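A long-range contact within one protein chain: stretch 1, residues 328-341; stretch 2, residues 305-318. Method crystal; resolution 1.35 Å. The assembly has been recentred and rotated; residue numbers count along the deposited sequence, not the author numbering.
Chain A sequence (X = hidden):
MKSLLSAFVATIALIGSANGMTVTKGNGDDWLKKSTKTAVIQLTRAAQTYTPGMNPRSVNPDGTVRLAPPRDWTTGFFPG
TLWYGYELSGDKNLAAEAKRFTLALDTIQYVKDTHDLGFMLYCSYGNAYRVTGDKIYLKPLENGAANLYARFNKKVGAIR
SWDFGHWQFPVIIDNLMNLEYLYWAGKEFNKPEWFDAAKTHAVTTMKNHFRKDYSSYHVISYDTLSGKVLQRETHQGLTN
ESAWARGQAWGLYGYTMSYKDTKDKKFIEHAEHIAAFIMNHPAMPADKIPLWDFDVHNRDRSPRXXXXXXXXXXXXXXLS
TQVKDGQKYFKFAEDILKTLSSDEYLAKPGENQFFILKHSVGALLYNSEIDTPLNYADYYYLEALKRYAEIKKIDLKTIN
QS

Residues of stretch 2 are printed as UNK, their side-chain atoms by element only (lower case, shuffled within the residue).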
# COMPACT_ATOMS: atom_id res chain seq x y z
N LYS A 328 17.34 -9.34 -10.70
CA LYS A 328 17.49 -7.87 -10.67
C LYS A 328 16.43 -7.20 -9.80
O LYS A 328 16.70 -6.22 -9.13
CB LYS A 328 17.50 -7.26 -12.08
CG LYS A 328 16.21 -7.44 -12.86
CD LYS A 328 16.28 -6.75 -14.22
CE LYS A 328 15.03 -7.03 -15.04
NZ LYS A 328 14.75 -8.49 -15.21
N TYR A 329 15.22 -7.76 -9.80
CA TYR A 329 14.15 -7.23 -8.95
C TYR A 329 14.40 -7.54 -7.48
O TYR A 329 14.25 -6.67 -6.61
CB TYR A 329 12.79 -7.80 -9.38
CG TYR A 329 12.46 -7.55 -10.82
CD1 TYR A 329 12.57 -6.26 -11.37
CD2 TYR A 329 12.02 -8.58 -11.64
CE1 TYR A 329 12.25 -6.02 -12.70
CE2 TYR A 329 11.71 -8.35 -12.98
CZ TYR A 329 11.82 -7.06 -13.50
OH TYR A 329 11.50 -6.83 -14.82
N PHE A 330 14.80 -8.78 -7.20
CA PHE A 330 15.11 -9.16 -5.83
C PHE A 330 16.23 -8.29 -5.27
O PHE A 330 16.15 -7.79 -4.13
CB PHE A 330 15.54 -10.62 -5.77
CG PHE A 330 15.91 -11.06 -4.40
CD1 PHE A 330 14.94 -11.48 -3.51
CD2 PHE A 330 17.23 -10.99 -3.97
CE1 PHE A 330 15.27 -11.86 -2.22
CE2 PHE A 330 17.57 -11.38 -2.68
CZ PHE A 330 16.59 -11.81 -1.82
N LYS A 331 17.30 -8.10 -6.05
CA LYS A 331 18.46 -7.33 -5.58
C LYS A 331 18.08 -5.88 -5.30
O LYS A 331 18.50 -5.30 -4.30
CB LYS A 331 19.60 -7.41 -6.61
CG LYS A 331 20.83 -6.58 -6.28
CD LYS A 331 21.49 -7.03 -4.99
CE LYS A 331 22.91 -6.45 -4.86
NZ LYS A 331 22.99 -4.96 -5.03
N PHE A 332 17.26 -5.31 -6.17
CA PHE A 332 16.86 -3.91 -6.00
C PHE A 332 16.03 -3.78 -4.73
O PHE A 332 16.25 -2.86 -3.93
CB PHE A 332 16.12 -3.44 -7.25
CG PHE A 332 16.00 -1.95 -7.38
CD1 PHE A 332 15.01 -1.25 -6.69
CD2 PHE A 332 16.85 -1.25 -8.22
CE1 PHE A 332 14.89 0.15 -6.81
CE2 PHE A 332 16.73 0.13 -8.37
CZ PHE A 332 15.75 0.84 -7.66
N ALA A 333 15.09 -4.70 -4.51
CA ALA A 333 14.28 -4.70 -3.29
C ALA A 333 15.15 -4.88 -2.05
O ALA A 333 14.96 -4.20 -1.05
CB ALA A 333 13.22 -5.79 -3.33
N GLU A 334 16.10 -5.81 -2.10
CA GLU A 334 17.01 -6.04 -0.99
C GLU A 334 17.78 -4.76 -0.64
O GLU A 334 17.94 -4.42 0.55
CB GLU A 334 17.97 -7.17 -1.35
CG GLU A 334 18.96 -7.51 -0.27
CD GLU A 334 19.85 -8.67 -0.68
OE1 GLU A 334 19.67 -9.78 -0.14
OE2 GLU A 334 20.73 -8.47 -1.55
N ASP A 335 18.25 -4.04 -1.66
CA ASP A 335 18.99 -2.80 -1.43
C ASP A 335 18.08 -1.76 -0.78
O ASP A 335 18.50 -1.07 0.15
CB ASP A 335 19.52 -2.24 -2.75
CG ASP A 335 20.67 -3.05 -3.33
OD1 ASP A 335 21.33 -3.81 -2.57
OD2 ASP A 335 20.92 -2.91 -4.55
N ILE A 336 16.82 -1.65 -1.23
CA ILE A 336 15.90 -0.72 -0.59
C ILE A 336 15.73 -1.11 0.87
O ILE A 336 15.77 -0.25 1.76
CB ILE A 336 14.50 -0.76 -1.24
CG1 ILE A 336 14.54 -0.18 -2.66
CG2 ILE A 336 13.51 -0.02 -0.37
CD1 ILE A 336 13.26 -0.50 -3.46
N LEU A 337 15.51 -2.39 1.13
CA LEU A 337 15.29 -2.82 2.51
C LEU A 337 16.49 -2.57 3.42
O LEU A 337 16.32 -2.22 4.59
CB LEU A 337 14.85 -4.29 2.57
CG LEU A 337 13.48 -4.59 1.98
CD1 LEU A 337 13.23 -6.08 2.10
CD2 LEU A 337 12.41 -3.77 2.69
N LYS A 338 17.70 -2.73 2.88
CA LYS A 338 18.87 -2.42 3.68
C LYS A 338 18.91 -0.93 4.04
O LYS A 338 19.25 -0.59 5.17
CB LYS A 338 20.14 -2.87 2.97
CG LYS A 338 20.31 -4.37 3.05
CD LYS A 338 21.45 -4.87 2.17
CE LYS A 338 21.70 -6.34 2.42
NZ LYS A 338 22.82 -6.87 1.61
N THR A 339 18.56 -0.05 3.11
CA THR A 339 18.48 1.38 3.41
C THR A 339 17.38 1.71 4.42
O THR A 339 17.60 2.46 5.39
CB THR A 339 18.30 2.23 2.12
OG1 THR A 339 19.42 2.01 1.24
CG2 THR A 339 18.23 3.72 2.46
N LEU A 340 16.19 1.15 4.21
CA LEU A 340 15.08 1.38 5.12
C LEU A 340 15.36 0.87 6.53
O LEU A 340 14.81 1.39 7.49
CB LEU A 340 13.78 0.77 4.59
CG LEU A 340 13.18 1.49 3.38
CD1 LEU A 340 11.90 0.76 3.03
CD2 LEU A 340 12.86 2.97 3.65
N SER A 341 16.22 -0.15 6.64
CA SER A 341 16.55 -0.78 7.91
C SER A 341 17.74 -0.13 8.61
O SER A 341 18.10 -0.54 9.72
CB SER A 341 16.83 -2.27 7.72
OG SER A 341 15.72 -2.91 7.11
N UNK A 305 10.57 9.78 0.06
CA UNK A 305 9.33 9.20 0.54
C UNK A 305 9.53 7.72 0.81
O UNK A 305 9.44 6.86 -0.11
o UNK A 305 5.97 8.66 -0.88
c UNK A 305 8.20 9.43 -0.49
c UNK A 305 6.87 8.88 -0.02
o UNK A 305 6.71 8.66 1.21
N UNK A 306 9.79 7.41 2.08
CA UNK A 306 10.02 6.03 2.48
C UNK A 306 8.83 5.14 2.14
O UNK A 306 9.02 3.97 1.81
c UNK A 306 10.34 5.94 3.96
N UNK A 307 7.59 5.65 2.22
CA UNK A 307 6.42 4.81 1.95
C UNK A 307 6.46 4.28 0.52
O UNK A 307 6.18 3.11 0.28
c UNK A 307 5.12 5.58 2.24
o UNK A 307 4.87 6.60 1.29
N UNK A 308 6.84 5.14 -0.43
CA UNK A 308 6.98 4.69 -1.82
C UNK A 308 8.05 3.60 -1.92
O UNK A 308 7.86 2.61 -2.66
c UNK A 308 7.32 5.87 -2.74
N UNK A 309 9.19 3.79 -1.25
CA UNK A 309 10.25 2.77 -1.25
C UNK A 309 9.73 1.45 -0.72
O UNK A 309 10.05 0.40 -1.29
c UNK A 309 11.43 3.22 -0.42
N UNK A 310 8.96 1.47 0.38
CA UNK A 310 8.50 0.22 0.98
C UNK A 310 7.53 -0.52 0.04
O UNK A 310 7.61 -1.75 -0.09
c UNK A 310 7.84 0.51 2.32
N UNK A 311 6.62 0.22 -0.60
CA UNK A 311 5.67 -0.36 -1.54
C UNK A 311 6.43 -0.97 -2.72
O UNK A 311 6.14 -2.09 -3.14
c UNK A 311 3.77 1.13 -0.78
c UNK A 311 3.73 0.14 -3.11
c UNK A 311 4.63 0.68 -1.98
N UNK A 312 7.42 -0.23 -3.23
CA UNK A 312 8.23 -0.74 -4.33
C UNK A 312 8.98 -2.01 -3.93
O UNK A 312 9.00 -2.97 -4.70
c UNK A 312 10.26 -0.28 -5.76
c UNK A 312 9.21 0.34 -4.86
c UNK A 312 9.18 2.73 -5.77
c UNK A 312 8.41 1.41 -5.61
N UNK A 313 9.61 -2.01 -2.75
CA UNK A 313 10.33 -3.19 -2.31
C UNK A 313 9.39 -4.41 -2.21
O UNK A 313 9.73 -5.50 -2.71
c UNK A 313 11.03 -2.93 -0.98
N UNK A 314 8.23 -4.24 -1.58
CA UNK A 314 7.30 -5.35 -1.44
C UNK A 314 6.89 -5.88 -2.82
O UNK A 314 6.93 -7.09 -3.06
c UNK A 314 6.09 -4.96 -0.63
o UNK A 314 5.39 -6.15 -0.35
N UNK A 315 6.55 -4.97 -3.73
CA UNK A 315 6.13 -5.38 -5.06
C UNK A 315 7.26 -6.09 -5.82
O UNK A 315 7.01 -7.12 -6.45
c UNK A 315 5.64 -4.18 -5.86
N UNK A 316 8.47 -5.54 -5.77
CA UNK A 316 9.59 -6.14 -6.49
C UNK A 316 9.92 -7.53 -5.99
O UNK A 316 10.33 -8.41 -6.77
c UNK A 316 10.73 -3.95 -7.30
c UNK A 316 12.04 -3.20 -7.14
c UNK A 316 10.47 -4.25 -8.77
c UNK A 316 10.82 -5.24 -6.47
N UNK A 317 9.73 -7.77 -4.69
CA UNK A 317 9.95 -9.11 -4.15
C UNK A 317 8.94 -10.11 -4.73
O UNK A 317 9.33 -11.19 -5.16
c UNK A 317 10.80 -8.07 -0.51
c UNK A 317 12.36 -9.27 -2.12
c UNK A 317 9.89 -9.09 -2.63
c UNK A 317 11.09 -8.41 -1.98
N UNK A 318 7.66 -9.75 -4.79
CA UNK A 318 6.71 -10.63 -5.45
C UNK A 318 7.01 -10.74 -6.95
O UNK A 318 6.91 -11.82 -7.52
o UNK A 318 5.35 -11.49 -3.18
c UNK A 318 4.62 -10.95 -4.05
o UNK A 318 3.39 -10.96 -4.00
c UNK A 318 5.26 -10.21 -5.22

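Position 305 carries two carbons, the second bearing two oxygens. It touches nothing on stretch 1. Two carbons ending in two oxygens are a carboxylate on a short chain, so this is Asp 305. It sits at the N-cap of the helix that follows.

Position 306 has one side-chain carbon and points sideways. Its CB lies 3.9 Å from CD2 of Leu 340. One carbon makes it Ala 306.

Position 307 has one carbon and then one oxygen, and points away from stretch 1. This is Ser 307. Its OG donates to OD1 of Asp 305 at 2.8 Å. Its backbone N also reaches that OD1, at 3.3 Å, in a weak capping bond.

Position 308 has a single carbon, out of reach of stretch 1. It is Ala 308.

Position 309 also has one carbon, directed toward stretch 1. Its CB is 3.9 Å from CG2 of Ile 336, and its backbone O is 3.6 Å from the same CG2. It is Ala 309.

Position 310 has one carbon, pointing sideways. CD1 of Leu 340 comes within 4.0 Å of its CA and 4.1 Å of its CB. It is Ala 310.

Position 311 has three carbons, the first carrying the other two. They do not reach stretch 1. This is Val 311.

Position 312 has four carbons, forked at the first, with one arm two carbons long. They meet Ile 336. That pattern is Ile 312. Its CG2 packs 3.8 Å from CD1 of Ile 336.

Position 313 has one carbon, pointing toward stretch 1. Its CB is 4.3 Å from CB of Ala 333 and 3.9 Å from CG2 of Ile 336. It is Ala 313.

Position 314 has one carbon and one oxygen and points away. It is Ser 314, with its hydroxyl bonded elsewhere in the structure.

Position 315 has one carbon and makes no contact with stretch 1. It is Ala 315.

Position 316 has four carbons, forked at the second, and points toward stretch 1. They meet Phe 332, Tyr 329 and Ala 333. The fork identifies Leu 316. Its CD1 lies 3.6 Å from CD1 of Phe 332, and its CD2 lies 3.9 Å from CD1 of Tyr 329.

Position 317 shows the same four carbons and fork. Its CB points sideways, but the end of the side chain comes nearer, meeting Ala 333, Phe 330 and Leu 337. It is Leu 317. CG is 3.6 Å from CB of Ala 333, and CD2 is 3.7 Å from CD1 of Phe 330.

Position 318 has two carbons, the second carrying two oxygens, out of reach of stretch 1. It is Asp 318.

The contact joins two nearly antiparallel helices, with axes 8.0 Å apart at closest approach. No hydrogen bond crosses it; the side chains that meet are apolar. Small residues allow the close approach: the CA atoms of Ala 333 and Ala 313 are 4.3 Å apart. Around this point, Leu 316 and Leu 317 pack near one end, while Leu 340 rests on alanines near the other.

Stretch 2, residues 305-318: DASAAAVIASALLD
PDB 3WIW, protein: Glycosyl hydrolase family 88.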